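Local coordinates for allantoicase (Saccharomyces cerevisiae, PDB 1O59), which catalyses the hydrolysis of allantoate to (S)-ureidoglycolate and urea, a step of allantoin degradation that lets yeast use purines as a secondary nitrogen source, at residues S26-K31 and L162-N167; G137-V140 and S144-V147; S223-H226 and V230-L233. All coordinates share one frame; numbering follows the deposited sequence.

Contact 1. Residues S26-K31 and L162-N167; sequences SIIISK and LFVRGN
Ile28, in the last turns of helix 21-31, and Val164, at the end of strand 160-164, bring their CA atoms to 7.9 Å, and the segments meet through side chains alone. Within residues 26-31 the turn is widened to the pi type, as the bond from Lys31 N to Ser26 O (3.0 Å) records. Val164 carries the strand's half of the contact with a single methyl. Its CG1 stands anti to the backbone N (chi1 178°), which puts CG2 anti to the carbonyl carbon, where two isoleucines reach it. Ile27 comes with its short branch: CG2 lies 4.1 Å from Val164 CG2, and the two side chains cross at about a right angle. Ile28 uses the far end of its longer branch instead, CD1 lying 4.1 Å from the same Val164 CG2, and these two side chains run past each other in opposite directions. Phe16 of strand 14-16 touches both Ile27 and Val164, while Ile108 of strand 105-113 touches both Ile28 and Val164, so the three aliphatic groups belong to a larger apolar layer between the helix and its sheet. All the atoms that meet are methyl carbons, so the contact rests on dispersion and the exclusion of water.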
loop_
_atom_site.group_PDB
_atom_site.type_symbol
_atom_site.label_atom_id
_atom_site.label_comp_id
_atom_site.label_asym_id
_atom_site.label_seq_id
_atom_site.Cartn_x
_atom_site.Cartn_y
_atom_site.Cartn_z
ATOM N N SER A 26 -13.483 0.251 2.257
ATOM C CA SER A 26 -14.090 -0.572 3.285
ATOM C C SER A 26 -13.795 -2.056 3.106
ATOM O O SER A 26 -13.491 -2.777 4.067
ATOM C CB SER A 26 -15.605 -0.411 3.248
ATOM O OG SER A 26 -16.029 0.530 4.199
ATOM N N ILE A 27 -13.960 -2.521 1.879
ATOM C CA ILE A 27 -13.848 -3.932 1.600
ATOM C C ILE A 27 -12.382 -4.334 1.568
ATOM O O ILE A 27 -11.976 -5.329 2.160
ATOM C CB ILE A 27 -14.589 -4.234 0.278
ATOM C CG1 ILE A 27 -16.108 -4.218 0.546
ATOM C CG2 ILE A 27 -14.129 -5.554 -0.326
ATOM C CD1 ILE A 27 -16.903 -3.577 -0.504
ATOM N N ILE A 28 -11.595 -3.528 0.878
ATOM C CA ILE A 28 -10.159 -3.796 0.707
ATOM C C ILE A 28 -9.419 -3.786 2.044
ATOM O O ILE A 28 -8.732 -4.740 2.401
ATOM C CB ILE A 28 -9.562 -2.770 -0.306
ATOM C CG1 ILE A 28 -10.163 -3.004 -1.699
ATOM C CG2 ILE A 28 -8.072 -2.846 -0.359
ATOM C CD1 ILE A 28 -10.006 -4.462 -2.251
ATOM N N ILE A 29 -9.638 -2.728 2.802
ATOM C CA ILE A 29 -8.865 -2.457 3.996
ATOM C C ILE A 29 -9.529 -2.955 5.264
ATOM O O ILE A 29 -8.954 -3.761 5.966
ATOM C CB ILE A 29 -8.597 -0.958 4.089
ATOM C CG1 ILE A 29 -7.783 -0.502 2.886
ATOM C CG2 ILE A 29 -7.841 -0.632 5.359
ATOM C CD1 ILE A 29 -7.861 1.002 2.629
ATOM N N SER A 30 -10.722 -2.467 5.573
ATOM C CA SER A 30 -11.355 -2.800 6.844
ATOM C C SER A 30 -11.689 -4.272 6.891
ATOM O O SER A 30 -11.494 -4.917 7.921
ATOM C CB SER A 30 -12.654 -1.992 7.105
ATOM O OG SER A 30 -12.524 -0.600 6.807
ATOM N N LYS A 31 -12.217 -4.815 5.797
ATOM C CA LYS A 31 -12.645 -6.218 5.812
ATOM C C LYS A 31 -11.490 -7.157 5.509
ATOM O O LYS A 31 -11.284 -8.142 6.207
ATOM C CB LYS A 31 -13.788 -6.466 4.843
ATOM C CG LYS A 31 -15.088 -5.821 5.274
ATOM C CD LYS A 31 -16.285 -6.386 4.504
ATOM C CE LYS A 31 -17.355 -5.322 4.291
ATOM N NZ LYS A 31 -18.688 -5.922 4.014
ATOM N N LEU A 162 -11.666 0.264 -10.121
ATOM C CA LEU A 162 -11.499 -0.291 -8.798
ATOM C C LEU A 162 -12.250 -1.603 -8.769
ATOM O O LEU A 162 -13.497 -1.639 -8.900
ATOM C CB LEU A 162 -12.079 0.680 -7.771
ATOM C CG LEU A 162 -11.579 2.129 -7.856
ATOM C CD1 LEU A 162 -12.289 2.984 -6.838
ATOM C CD2 LEU A 162 -10.069 2.213 -7.649
ATOM N N PHE A 163 -11.494 -2.689 -8.614
ATOM C CA PHE A 163 -12.074 -4.043 -8.673
ATOM C C PHE A 163 -11.757 -4.920 -7.437
ATOM O O PHE A 163 -10.707 -4.800 -6.772
ATOM C CB PHE A 163 -11.689 -4.760 -9.987
ATOM C CG PHE A 163 -10.216 -4.850 -10.205
ATOM C CD1 PHE A 163 -9.544 -3.839 -10.900
ATOM C CD2 PHE A 163 -9.492 -5.925 -9.670
ATOM C CE1 PHE A 163 -8.157 -3.902 -11.083
ATOM C CE2 PHE A 163 -8.118 -6.011 -9.814
ATOM C CZ PHE A 163 -7.428 -4.987 -10.535
ATOM N N VAL A 164 -12.725 -5.788 -7.158
ATOM C CA VAL A 164 -12.617 -6.826 -6.157
ATOM C C VAL A 164 -12.938 -8.130 -6.867
ATOM O O VAL A 164 -13.868 -8.198 -7.663
ATOM C CB VAL A 164 -13.657 -6.596 -5.032
ATOM C CG1 VAL A 164 -13.606 -7.714 -3.974
ATOM C CG2 VAL A 164 -13.450 -5.212 -4.399
ATOM N N ARG A 165 -12.167 -9.166 -6.570
ATOM C CA ARG A 165 -12.477 -10.507 -7.063
ATOM C C ARG A 165 -13.817 -10.983 -6.544
ATOM O O ARG A 165 -14.091 -10.896 -5.344
ATOM C CB ARG A 165 -11.456 -11.526 -6.578
ATOM C CG ARG A 165 -10.029 -11.232 -6.891
ATOM C CD ARG A 165 -9.121 -12.217 -6.220
ATOM N NE ARG A 165 -9.032 -13.422 -7.017
ATOM C CZ ARG A 165 -9.610 -14.573 -6.762
ATOM N NH1 ARG A 165 -10.343 -14.782 -5.679
ATOM N NH2 ARG A 165 -9.426 -15.553 -7.618
ATOM N N GLY A 166 -14.622 -11.552 -7.432
ATOM C CA GLY A 166 -15.893 -12.135 -7.024
ATOM C C GLY A 166 -15.797 -13.146 -5.885
ATOM O O GLY A 166 -16.705 -13.233 -5.045
ATOM N N ASN A 167 -14.723 -13.933 -5.853
ATOM C CA ASN A 167 -14.607 -14.986 -4.846
ATOM C C ASN A 167 -13.861 -14.518 -3.620
ATOM O O ASN A 167 -13.535 -15.324 -2.756
ATOM C CB ASN A 167 -13.929 -16.221 -5.434
ATOM C CG ASN A 167 -14.836 -16.978 -6.408
ATOM O OD1 ASN A 167 -15.996 -17.313 -6.098
ATOM N ND2 ASN A 167 -14.307 -17.248 -7.600
#

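Contact 2. Residues G137-V140 and S144-V147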
loop_
_atom_site.group_PDB
_atom_site.type_symbol
_atom_site.label_atom_id
_atom_site.label_comp_id
_atom_site.label_asym_id
_atom_site.label_seq_id
_atom_site.Cartn_x
_atom_site.Cartn_y
_atom_site.Cartn_z
ATOM N N GLY A 137 16.249 -16.591 -9.639
ATOM C CA GLY A 137 16.490 -15.896 -10.885
ATOM C C GLY A 137 15.335 -14.983 -11.230
ATOM O O GLY A 137 14.335 -14.935 -10.529
ATOM N N ASN A 138 15.463 -14.268 -12.326
ATOM C CA ASN A 138 14.355 -13.449 -12.771
ATOM C C ASN A 138 13.259 -14.271 -13.469
ATOM O O ASN A 138 13.479 -14.869 -14.522
ATOM C CB ASN A 138 14.858 -12.267 -13.608
ATOM C CG ASN A 138 15.775 -11.348 -12.785
ATOM O OD1 ASN A 138 15.323 -10.329 -12.249
ATOM N ND2 ASN A 138 17.046 -11.765 -12.607
ATOM N N ILE A 139 12.083 -14.290 -12.833
ATOM C CA ILE A 139 10.902 -15.008 -13.333
ATOM C C ILE A 139 10.570 -14.618 -14.773
ATOM O O ILE A 139 10.656 -13.427 -15.147
ATOM C CB ILE A 139 9.644 -14.761 -12.408
ATOM C CG1 ILE A 139 9.821 -15.385 -11.007
ATOM C CG2 ILE A 139 8.371 -15.291 -13.044
ATOM C CD1 ILE A 139 9.966 -16.861 -10.996
ATOM N N VAL A 140 10.189 -15.637 -15.555
ATOM C CA VAL A 140 9.811 -15.458 -16.951
ATOM C C VAL A 140 8.293 -15.567 -17.165
ATOM O O VAL A 140 7.557 -16.154 -16.369
ATOM C CB VAL A 140 10.549 -16.443 -17.891
ATOM C CG1 VAL A 140 12.044 -16.296 -17.727
ATOM C CG2 VAL A 140 10.121 -17.907 -17.656
ATOM N N SER A 144 5.362 -22.176 -15.613
ATOM C CA SER A 144 4.193 -22.993 -15.462
ATOM C C SER A 144 3.397 -22.664 -14.227
ATOM O O SER A 144 2.268 -23.109 -14.084
ATOM C CB SER A 144 4.592 -24.453 -15.443
ATOM O OG SER A 144 5.576 -24.705 -14.458
ATOM N N ARG A 145 3.969 -21.875 -13.327
ATOM C CA ARG A 145 3.311 -21.598 -12.051
ATOM C C ARG A 145 2.368 -20.418 -12.099
ATOM O O ARG A 145 1.696 -20.141 -11.107
ATOM C CB ARG A 145 4.343 -21.379 -10.953
ATOM C CG ARG A 145 5.172 -22.619 -10.669
ATOM C CD ARG A 145 6.400 -22.383 -9.812
ATOM N NE ARG A 145 7.301 -21.418 -10.438
ATOM C CZ ARG A 145 8.280 -20.807 -9.811
ATOM N NH1 ARG A 145 8.518 -21.054 -8.532
ATOM N NH2 ARG A 145 9.027 -19.934 -10.463
ATOM N N TRP A 146 2.316 -19.719 -13.231
ATOM C CA TRP A 146 1.335 -18.646 -13.402
ATOM C C TRP A 146 -0.120 -19.142 -13.330
ATOM O O TRP A 146 -0.523 -20.077 -14.025
ATOM C CB TRP A 146 1.559 -17.879 -14.705
ATOM C CG TRP A 146 2.773 -17.024 -14.696
ATOM C CD1 TRP A 146 3.897 -17.163 -15.482
ATOM C CD2 TRP A 146 3.014 -15.892 -13.855
ATOM N NE1 TRP A 146 4.800 -16.171 -15.185
ATOM C CE2 TRP A 146 4.287 -15.378 -14.193
ATOM C CE3 TRP A 146 2.282 -15.251 -12.850
ATOM C CZ2 TRP A 146 4.838 -14.262 -13.551
ATOM C CZ3 TRP A 146 2.827 -14.144 -12.226
ATOM C CH2 TRP A 146 4.094 -13.662 -12.574
ATOM N N VAL A 147 -0.891 -18.458 -12.497
ATOM C CA VAL A 147 -2.274 -18.776 -12.225
ATOM C C VAL A 147 -3.086 -17.514 -12.385
ATOM O O VAL A 147 -2.814 -16.529 -11.727
ATOM C CB VAL A 147 -2.441 -19.265 -10.763
ATOM C CG1 VAL A 147 -3.897 -19.430 -10.396
ATOM C CG2 VAL A 147 -1.748 -20.592 -10.573
#
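The loop that joins strands 124-130 and 147-154, the edge hairpin of a five-stranded antiparallel sheet, folds back on itself here just before the second strand begins. The chains stay well apart, with Ile139 CA 10.1 Å from Arg145 CA, and the gap is bridged by the side chains of Ile139, Arg145 and Trp146, the last reaching a backbone oxygen. The indole of Trp146 makes the polar link: NE1 donates to the backbone carbonyl Val140 O over 3.0 Å, and the N-H points almost straight at its acceptor (169°). That oxygen lies at the edge of the indole, in the ring plane, whereas seen from the carbonyl the donor is tilted 18° from the carbonyl plane. Next to this bond, Ile139 CG2 packs obliquely against Trp146 CZ2 at 3.7 Å, so consecutive residues, Ile139 and Val140, meet neighbouring parts of the indole. The other branch of Ile139 reaches Arg145, where CD1 comes obliquely to the guanidinium, 3.3 Å from NH2, as a van der Waals neighbour and not a bonded partner. Arg145 can present its guanidinium there because its chain bends at chi3 (-59°). The charge itself is paired outside the two segments, NH2 with Asp143 and NH1 with Asp132. Trp146 also makes a cation-pi contact with Lys178, and both Ile139 and Trp146 rest on Leu130 and His176 of the neighbouring strands. Chemically, one nearly straight bond ties the indole N-H to the loop backbone and probably limits its rotation, the buried isoleucine fills in beside it, and the outside aspartates probably hold the guanidinium in place alongside that apolar side chain.

Contact 3. Residues S223-H226 and V230-L233; sequences SDQH and VDNL
Gln225 OE1 accepts two hydrogen bonds, one from the backbone and one from a water. The shorter comes from Val230 N, at 2.8 Å from OE1 with an N-H...O angle of 161°. Seen from the amide carbonyl, this donor is tilted 24° from the carbonyl plane. The water donates to Gln225 OE1 over 3.2 Å and, in a weak bond, to Asp231 OD1 at 3.4 Å, which links the amide indirectly to the next residue of the 3-10 turn. Asp231 has firmer partners beyond this pair of segments, Ser229 OG at OD1 and Lys41 at OD2. The 6.9 Å from Gln225 CA to Val230 CA is spanned by a glutamine chain extended beyond CG (chi2 -178°), which brings the amide oxygen to the first N-H of the turn. The same oxygen, Gln225 OE1, also lies 3.3 Å from Val230 CG2, and the two side chains cross at about a right angle. The turn itself is closed by Leu233 N bonding to Val230 O. The contact is thus a side-chain-to-backbone bond at the start of a 3-10 turn, beside the edge strand 218-222 of a five-stranded antiparallel sheet. Val230 packs on Ala219 and Tyr222 of that strand and on Ala260 of strand 258-263, and Trp246 of strand 246-247 touches both Gln225 and Val230.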
loop_
_atom_site.group_PDB
_atom_site.type_symbol
_atom_site.label_atom_id
_atom_site.label_comp_id
_atom_site.label_asym_id
_atom_site.label_seq_id
_atom_site.Cartn_x
_atom_site.Cartn_y
_atom_site.Cartn_z
ATOM N N SER A 223 -8.178 10.470 11.061
ATOM C CA SER A 223 -8.875 11.734 11.130
ATOM C C SER A 223 -8.838 12.479 9.764
ATOM O O SER A 223 -9.854 12.892 9.256
ATOM C CB SER A 223 -8.250 12.571 12.246
ATOM O OG SER A 223 -6.840 12.636 12.102
ATOM N N ASP A 224 -7.668 12.561 9.153
ATOM C CA ASP A 224 -7.383 13.443 8.027
ATOM C C ASP A 224 -6.095 12.893 7.406
ATOM O O ASP A 224 -5.277 12.308 8.108
ATOM C CB ASP A 224 -7.172 14.879 8.579
ATOM C CG ASP A 224 -6.785 15.939 7.493
ATOM O OD1 ASP A 224 -7.708 16.277 6.701
ATOM O OD2 ASP A 224 -5.638 16.514 7.402
ATOM N N GLN A 225 -5.950 13.050 6.092
ATOM C CA GLN A 225 -4.709 12.795 5.352
ATOM C C GLN A 225 -4.597 13.946 4.408
ATOM O O GLN A 225 -5.280 13.974 3.420
ATOM C CB GLN A 225 -4.825 11.560 4.454
ATOM C CG GLN A 225 -4.839 10.236 5.118
ATOM C CD GLN A 225 -4.903 9.081 4.130
ATOM O OE1 GLN A 225 -4.297 8.046 4.379
ATOM N NE2 GLN A 225 -5.653 9.244 3.032
ATOM N N HIS A 226 -3.779 14.936 4.669
ATOM C CA HIS A 226 -3.718 16.038 3.716
ATOM C C HIS A 226 -2.659 15.694 2.689
ATOM O O HIS A 226 -2.955 15.623 1.507
ATOM C CB HIS A 226 -3.406 17.332 4.436
ATOM C CG HIS A 226 -3.209 18.490 3.526
ATOM N ND1 HIS A 226 -2.046 19.241 3.523
ATOM C CD2 HIS A 226 -4.012 19.016 2.570
ATOM C CE1 HIS A 226 -2.151 20.186 2.605
ATOM N NE2 HIS A 226 -3.328 20.067 2.008
ATOM N N VAL A 230 -1.917 7.543 5.696
ATOM C CA VAL A 230 -1.638 6.818 6.930
ATOM C C VAL A 230 -0.889 5.511 6.663
ATOM O O VAL A 230 -0.129 5.051 7.506
ATOM C CB VAL A 230 -2.924 6.549 7.796
ATOM C CG1 VAL A 230 -3.314 7.793 8.565
ATOM C CG2 VAL A 230 -4.112 6.003 6.944
ATOM N N ASP A 231 -1.108 4.907 5.505
ATOM C CA ASP A 231 -0.401 3.672 5.183
ATOM C C ASP A 231 1.100 3.861 5.053
ATOM O O ASP A 231 1.854 2.904 5.187
ATOM C CB ASP A 231 -0.989 2.975 3.950
ATOM C CG ASP A 231 -0.925 3.808 2.732
ATOM O OD1 ASP A 231 -1.562 4.892 2.750
ATOM O OD2 ASP A 231 -0.296 3.444 1.697
ATOM N N ASN A 232 1.537 5.100 4.866
ATOM C CA ASN A 232 2.943 5.381 4.813
ATOM C C ASN A 232 3.617 5.185 6.161
ATOM O O ASN A 232 4.838 5.088 6.221
ATOM C CB ASN A 232 3.203 6.809 4.313
ATOM C CG ASN A 232 2.890 6.985 2.829
ATOM O OD1 ASN A 232 2.787 5.986 2.092
ATOM N ND2 ASN A 232 2.741 8.251 2.376
ATOM N N LEU A 233 2.843 5.144 7.240
ATOM C CA LEU A 233 3.409 5.001 8.596
ATOM C C LEU A 233 4.131 3.673 8.848
ATOM O O LEU A 233 4.920 3.564 9.770
ATOM C CB LEU A 233 2.303 5.111 9.632
ATOM C CG LEU A 233 1.712 6.517 9.825
ATOM C CD1 LEU A 233 0.475 6.398 10.702
ATOM C CD2 LEU A 233 2.738 7.511 10.429
HETATM O O HOH W 1 -4.968 5.131 3.164
#

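Overall arrangement
Residues 162-167 and contact 2 belong to the first allantoicase repeat, contact 3 to the second. Along the chain, contact 2 is nested inside the loop closed by contact 1, and contact 3 follows in series. Contact 1 is buried and wholly aliphatic; contacts 2 and 3 are partly buried, and each turns on a hydrogen bond between a side chain and a backbone group, with the side chain donating in contact 2 and accepting in contact 3. Contact 2 is the outlying one, its centre about 23 Å from the chain's centre, against about 14 Å and 12 Å for the centres of contacts 1 and 3. No two contacts use the same strand or helix.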